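Local coordinates for uncharacterized protein (Legionella longbeachae NSW150, PDB 4JZA) that probably acts as a phosphatidylinositol 3-phosphate phosphatase, removing phosphate from host phosphoinositide lipids during Legionella infection, at residues A[133-147]-A[602-614]. Residues are numbered along the deposited sequence; the frame is centred on the assembly and turned at random.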
loop_
_atom_site.group_PDB
_atom_site.type_symbol
_atom_site.label_atom_id
_atom_site.label_comp_id
_atom_site.label_asym_id
_atom_site.label_seq_id
_atom_site.Cartn_x
_atom_site.Cartn_y
_atom_site.Cartn_z
ATOM N N GLU A 133 2.935 -1.423 6.732
ATOM C CA GLU A 133 1.607 -1.741 7.229
ATOM C C GLU A 133 0.975 -2.909 6.459
ATOM O O GLU A 133 0.315 -3.748 7.036
ATOM C CB GLU A 133 0.698 -0.531 7.117
ATOM C CG GLU A 133 -0.611 -0.725 7.867
ATOM C CD GLU A 133 -1.715 0.240 7.460
ATOM O OE1 GLU A 133 -2.632 0.340 8.284
ATOM O OE2 GLU A 133 -1.687 0.875 6.364
ATOM N N GLN A 134 1.171 -2.946 5.150
ATOM C CA GLN A 134 0.604 -3.982 4.323
ATOM C C GLN A 134 1.114 -5.353 4.695
ATOM O O GLN A 134 0.339 -6.264 4.854
ATOM C CB GLN A 134 0.988 -3.700 2.873
ATOM C CG GLN A 134 0.367 -2.452 2.237
ATOM C CD GLN A 134 0.925 -2.236 0.860
ATOM O OE1 GLN A 134 1.499 -3.088 0.340
ATOM N NE2 GLN A 134 0.691 -1.195 0.255
ATOM N N TYR A 135 2.437 -5.486 4.812
ATOM C CA TYR A 135 3.074 -6.734 5.249
ATOM C C TYR A 135 2.681 -7.038 6.709
ATOM O O TYR A 135 2.418 -8.204 7.021
ATOM C CB TYR A 135 4.591 -6.726 5.070
ATOM C CG TYR A 135 5.016 -6.998 3.669
ATOM C CD1 TYR A 135 5.167 -5.976 2.774
ATOM C CD2 TYR A 135 5.317 -8.276 3.244
ATOM C CE1 TYR A 135 5.551 -6.213 1.473
ATOM C CE2 TYR A 135 5.705 -8.531 1.946
ATOM C CZ TYR A 135 5.802 -7.483 1.077
ATOM O OH TYR A 135 6.165 -7.685 -0.208
ATOM N N ALA A 136 2.568 -6.046 7.585
ATOM C CA ALA A 136 2.046 -6.374 8.938
ATOM C C ALA A 136 0.672 -7.012 8.885
ATOM O O ALA A 136 0.380 -7.940 9.665
ATOM C CB ALA A 136 1.953 -5.154 9.875
ATOM N N LEU A 137 -0.169 -6.493 7.974
ATOM C CA LEU A 137 -1.525 -7.011 7.800
ATOM C C LEU A 137 -1.567 -8.417 7.160
ATOM O O LEU A 137 -2.407 -9.237 7.554
ATOM C CB LEU A 137 -2.379 -6.049 6.979
ATOM C CG LEU A 137 -2.694 -4.720 7.646
ATOM C CD1 LEU A 137 -3.284 -3.770 6.604
ATOM C CD2 LEU A 137 -3.624 -4.857 8.858
HETATM N N MSE A 138 -0.703 -8.671 6.170
HETATM C CA MSE A 138 -0.621 -9.984 5.565
HETATM C C MSE A 138 -0.325 -11.016 6.628
HETATM O O MSE A 138 -0.992 -12.052 6.742
HETATM C CB MSE A 138 0.498 -9.943 4.560
HETATM C CG MSE A 138 0.431 -11.161 3.693
HETATM SE SE MSE A 138 1.779 -11.103 2.292
HETATM C CE MSE A 138 3.447 -11.348 3.331
ATOM N N GLY A 139 0.664 -10.709 7.458
ATOM C CA GLY A 139 1.120 -11.611 8.520
ATOM C C GLY A 139 0.020 -11.958 9.507
ATOM O O GLY A 139 -0.054 -13.072 9.968
ATOM N N GLU A 140 -0.858 -11.005 9.766
ATOM C CA GLU A 140 -1.854 -11.105 10.798
ATOM C C GLU A 140 -3.042 -11.922 10.303
ATOM O O GLU A 140 -3.735 -12.514 11.101
ATOM C CB GLU A 140 -2.345 -9.701 11.156
ATOM C CG GLU A 140 -2.525 -9.396 12.641
ATOM C CD GLU A 140 -3.046 -7.957 12.904
ATOM O OE1 GLU A 140 -4.045 -7.525 12.272
ATOM O OE2 GLU A 140 -2.463 -7.229 13.749
ATOM N N GLY A 141 -3.292 -11.960 8.994
ATOM C CA GLY A 141 -4.496 -12.613 8.482
ATOM C C GLY A 141 -5.741 -11.731 8.503
ATOM O O GLY A 141 -5.699 -10.621 8.985
ATOM N N ARG A 142 -6.871 -12.245 8.020
ATOM C CA ARG A 142 -8.117 -11.475 7.953
ATOM C C ARG A 142 -9.292 -12.237 8.545
ATOM O O ARG A 142 -9.469 -13.426 8.248
ATOM C CB ARG A 142 -8.454 -11.157 6.484
ATOM C CG ARG A 142 -9.563 -10.124 6.266
ATOM C CD ARG A 142 -9.956 -10.054 4.794
ATOM N NE ARG A 142 -10.659 -8.817 4.408
ATOM C CZ ARG A 142 -10.759 -8.358 3.149
ATOM N NH1 ARG A 142 -10.234 -9.013 2.123
ATOM N NH2 ARG A 142 -11.364 -7.207 2.900
ATOM N N TYR A 143 -10.092 -11.536 9.353
ATOM C CA TYR A 143 -11.372 -12.019 9.860
ATOM C C TYR A 143 -12.418 -11.971 8.773
ATOM O O TYR A 143 -12.514 -10.976 8.096
ATOM C CB TYR A 143 -11.901 -11.099 10.953
ATOM C CG TYR A 143 -11.306 -11.304 12.305
ATOM C CD1 TYR A 143 -11.884 -12.205 13.199
ATOM C CD2 TYR A 143 -10.203 -10.564 12.719
ATOM C CE1 TYR A 143 -11.358 -12.398 14.450
ATOM C CE2 TYR A 143 -9.670 -10.742 13.976
ATOM C CZ TYR A 143 -10.251 -11.667 14.820
ATOM O OH TYR A 143 -9.727 -11.860 16.050
ATOM N N ASP A 144 -13.236 -13.028 8.648
ATOM C CA ASP A 144 -14.463 -12.958 7.844
ATOM C C ASP A 144 -15.456 -12.055 8.547
ATOM O O ASP A 144 -15.485 -11.889 9.783
ATOM C CB ASP A 144 -15.177 -14.308 7.665
ATOM C CG ASP A 144 -14.304 -15.398 7.060
ATOM O OD1 ASP A 144 -13.274 -15.126 6.439
ATOM O OD2 ASP A 144 -14.684 -16.572 7.206
ATOM N N LEU A 145 -16.328 -11.517 7.718
ATOM C CA LEU A 145 -17.210 -10.445 8.121
ATOM C C LEU A 145 -18.610 -10.762 7.748
ATOM O O LEU A 145 -18.872 -11.086 6.589
ATOM C CB LEU A 145 -16.797 -9.196 7.382
ATOM C CG LEU A 145 -17.183 -7.926 8.099
ATOM C CD1 LEU A 145 -16.350 -7.747 9.353
ATOM C CD2 LEU A 145 -16.878 -6.804 7.134
ATOM N N VAL A 146 -19.492 -10.711 8.736
ATOM C CA VAL A 146 -20.918 -10.946 8.526
ATOM C C VAL A 146 -21.615 -9.755 9.117
ATOM O O VAL A 146 -21.267 -9.335 10.199
ATOM C CB VAL A 146 -21.403 -12.198 9.278
ATOM C CG1 VAL A 146 -22.893 -12.376 9.094
ATOM C CG2 VAL A 146 -20.664 -13.443 8.825
ATOM N N THR A 147 -22.569 -9.193 8.407
ATOM C CA THR A 147 -23.342 -8.081 8.941
ATOM C C THR A 147 -24.843 -8.447 8.960
ATOM O O THR A 147 -25.476 -8.711 7.944
ATOM C CB THR A 147 -23.100 -6.764 8.162
ATOM O OG1 THR A 147 -21.689 -6.378 8.208
ATOM C CG2 THR A 147 -23.969 -5.647 8.761
ATOM N N SER A 602 -25.550 0.013 6.493
ATOM C CA SER A 602 -25.130 -1.024 7.418
ATOM C C SER A 602 -23.626 -0.925 7.578
ATOM O O SER A 602 -23.047 -1.289 8.644
ATOM C CB SER A 602 -25.511 -2.407 6.903
ATOM O OG SER A 602 -24.831 -2.721 5.704
ATOM N N ARG A 603 -23.009 -0.449 6.488
ATOM C CA ARG A 603 -21.569 -0.200 6.429
ATOM C C ARG A 603 -20.815 -1.491 6.352
ATOM O O ARG A 603 -19.629 -1.525 6.608
ATOM C CB ARG A 603 -21.053 0.591 7.633
ATOM C CG ARG A 603 -21.643 1.986 7.767
ATOM C CD ARG A 603 -20.752 2.900 8.588
ATOM N NE ARG A 603 -20.581 4.063 7.760
ATOM C CZ ARG A 603 -19.434 4.569 7.351
ATOM N NH1 ARG A 603 -18.264 4.098 7.764
ATOM N NH2 ARG A 603 -19.472 5.586 6.532
ATOM N N HIS A 604 -21.498 -2.568 6.024
ATOM C CA HIS A 604 -20.797 -3.800 5.854
ATOM C C HIS A 604 -19.634 -3.675 4.834
ATOM O O HIS A 604 -18.518 -4.061 5.122
ATOM C CB HIS A 604 -21.762 -4.847 5.392
ATOM C CG HIS A 604 -21.106 -6.118 4.974
ATOM N ND1 HIS A 604 -20.722 -7.076 5.880
ATOM C CD2 HIS A 604 -20.781 -6.597 3.746
ATOM C CE1 HIS A 604 -20.123 -8.066 5.239
ATOM N NE2 HIS A 604 -20.150 -7.804 3.944
ATOM N N GLN A 605 -19.888 -3.155 3.641
ATOM C CA GLN A 605 -18.824 -3.019 2.653
ATOM C C GLN A 605 -17.750 -2.051 3.110
ATOM O O GLN A 605 -16.593 -2.180 2.729
ATOM C CB GLN A 605 -19.384 -2.484 1.326
ATOM C CG GLN A 605 -20.313 -3.449 0.601
ATOM C CD GLN A 605 -19.640 -4.766 0.261
ATOM O OE1 GLN A 605 -18.429 -4.852 0.216
ATOM N NE2 GLN A 605 -20.428 -5.789 0.013
ATOM N N HIS A 606 -18.122 -1.053 3.889
ATOM C CA HIS A 606 -17.165 -0.058 4.314
ATOM C C HIS A 606 -16.129 -0.743 5.189
ATOM O O HIS A 606 -14.909 -0.463 5.088
ATOM C CB HIS A 606 -17.816 1.068 5.127
ATOM C CG HIS A 606 -18.805 1.911 4.369
ATOM N ND1 HIS A 606 -19.872 1.384 3.674
ATOM C CD2 HIS A 606 -18.955 3.254 4.313
ATOM C CE1 HIS A 606 -20.603 2.366 3.182
ATOM N NE2 HIS A 606 -20.080 3.509 3.574
ATOM N N GLU A 607 -16.621 -1.627 6.053
ATOM C CA GLU A 607 -15.790 -2.381 6.971
ATOM C C GLU A 607 -14.871 -3.339 6.255
ATOM O O GLU A 607 -13.679 -3.502 6.615
ATOM C CB GLU A 607 -16.657 -3.142 7.961
ATOM C CG GLU A 607 -17.401 -2.185 8.858
ATOM C CD GLU A 607 -16.486 -1.544 9.891
ATOM O OE1 GLU A 607 -16.771 -0.362 10.323
ATOM O OE2 GLU A 607 -15.483 -2.234 10.278
ATOM N N HIS A 608 -15.407 -3.963 5.233
ATOM C CA HIS A 608 -14.615 -4.880 4.415
ATOM C C HIS A 608 -13.451 -4.130 3.796
ATOM O O HIS A 608 -12.321 -4.536 3.965
ATOM C CB HIS A 608 -15.482 -5.541 3.352
ATOM C CG HIS A 608 -14.844 -6.714 2.709
ATOM N ND1 HIS A 608 -14.391 -6.694 1.410
ATOM C CD2 HIS A 608 -14.574 -7.949 3.186
ATOM C CE1 HIS A 608 -13.886 -7.875 1.106
ATOM N NE2 HIS A 608 -13.981 -8.653 2.170
ATOM N N ALA A 609 -13.700 -3.003 3.149
ATOM C CA ALA A 609 -12.586 -2.096 2.769
ATOM C C ALA A 609 -11.610 -1.746 3.908
ATOM O O ALA A 609 -10.387 -1.677 3.712
ATOM C CB ALA A 609 -13.130 -0.818 2.175
ATOM N N GLY A 610 -12.139 -1.472 5.094
ATOM C CA GLY A 610 -11.276 -1.110 6.246
ATOM C C GLY A 610 -10.252 -2.155 6.599
ATOM O O GLY A 610 -9.140 -1.851 7.030
ATOM N N GLN A 611 -10.609 -3.405 6.419
ATOM C CA GLN A 611 -9.689 -4.449 6.751
ATOM C C GLN A 611 -8.413 -4.414 5.905
ATOM O O GLN A 611 -7.397 -4.953 6.311
ATOM C CB GLN A 611 -10.361 -5.785 6.588
ATOM C CG GLN A 611 -11.468 -6.056 7.599
ATOM C CD GLN A 611 -12.199 -7.356 7.292
ATOM O OE1 GLN A 611 -12.489 -7.693 6.134
ATOM N NE2 GLN A 611 -12.480 -8.091 8.304
ATOM N N ASN A 612 -8.496 -3.818 4.724
ATOM C CA ASN A 612 -7.329 -3.545 3.896
ATOM C C ASN A 612 -6.358 -2.530 4.486
ATOM O O ASN A 612 -5.155 -2.678 4.363
ATOM C CB ASN A 612 -7.747 -3.141 2.490
ATOM C CG ASN A 612 -8.306 -4.296 1.698
ATOM O OD1 ASN A 612 -7.571 -5.043 1.076
ATOM N ND2 ASN A 612 -9.608 -4.441 1.716
ATOM N N ALA A 613 -6.888 -1.475 5.090
ATOM C CA ALA A 613 -6.097 -0.545 5.882
ATOM C C ALA A 613 -6.927 -0.042 7.047
ATOM O O ALA A 613 -7.703 0.886 6.881
ATOM C CB ALA A 613 -5.634 0.613 5.026
ATOM N N PRO A 614 -6.712 -0.666 8.286
ATOM C CA PRO A 614 -7.702 -0.279 9.313
ATOM C C PRO A 614 -7.792 1.207 9.626
ATOM O O PRO A 614 -6.790 1.893 9.711
ATOM C CB PRO A 614 -7.239 -1.032 10.552
ATOM C CG PRO A 614 -6.710 -2.287 10.016
ATOM C CD PRO A 614 -5.848 -1.780 8.918
HETATM O O HOH W 1 -13.669 -10.123 5.451
#
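Arg-142 spreads its guanidinium over the face of the His-608 imidazole, a stack with centres 3.8 Å apart and planes 15° from parallel. NH2 sits over the middle of the ring. Arg-142 NH2 also donates to the backbone O of His-608 (3.0 Å), and Arg-142 NE to Gln-611 OE1 (2.8 Å) from above the amide plane, with an N-H...O angle of 155°. An arginine chain extended from CG to NE, with CG anti to the backbone N (chi1 -168°), carries the group up to the helix; NH1 is bound by Asn-350, which further fixes its rotation. Gln-611 crosses the arginine at about a right angle and uses both ends of its amide, for NE2 donates to Tyr-143 O (2.9 Å). A water donating to Tyr-143 O and Gln-611 OE1 adds a second link between them.

Leu-145 points toward the helix between these groups and His-604, its CD2 resting on Glu-607 CB (3.8 Å). Beyond it, Thr-147 OG1 and His-604 ND1 share a hydrogen bond of 2.6 Å at the edge of the imidazole. Asp-164, on the adjacent strand, binds NE2, so both ring nitrogens are engaged and the ring is held in one orientation. At the opposite end of the contact, Leu-137 CD2 packs against Pro-614 CD (3.8 Å). Nearby, the Glu-133 carboxylate is held by salt bridges to Arg-48 and Arg-341 and a hydrogen bond from Ser-51.

Strand 144-147 and helix 604-612 run nearly antiparallel, with their axes 9.1 Å apart. Alternating strand residues Leu-145 and Thr-147 face the helix, whereas Val-146 turns away: the arrangement of a helix covering one face of the central mixed sheet in an alpha/beta fold.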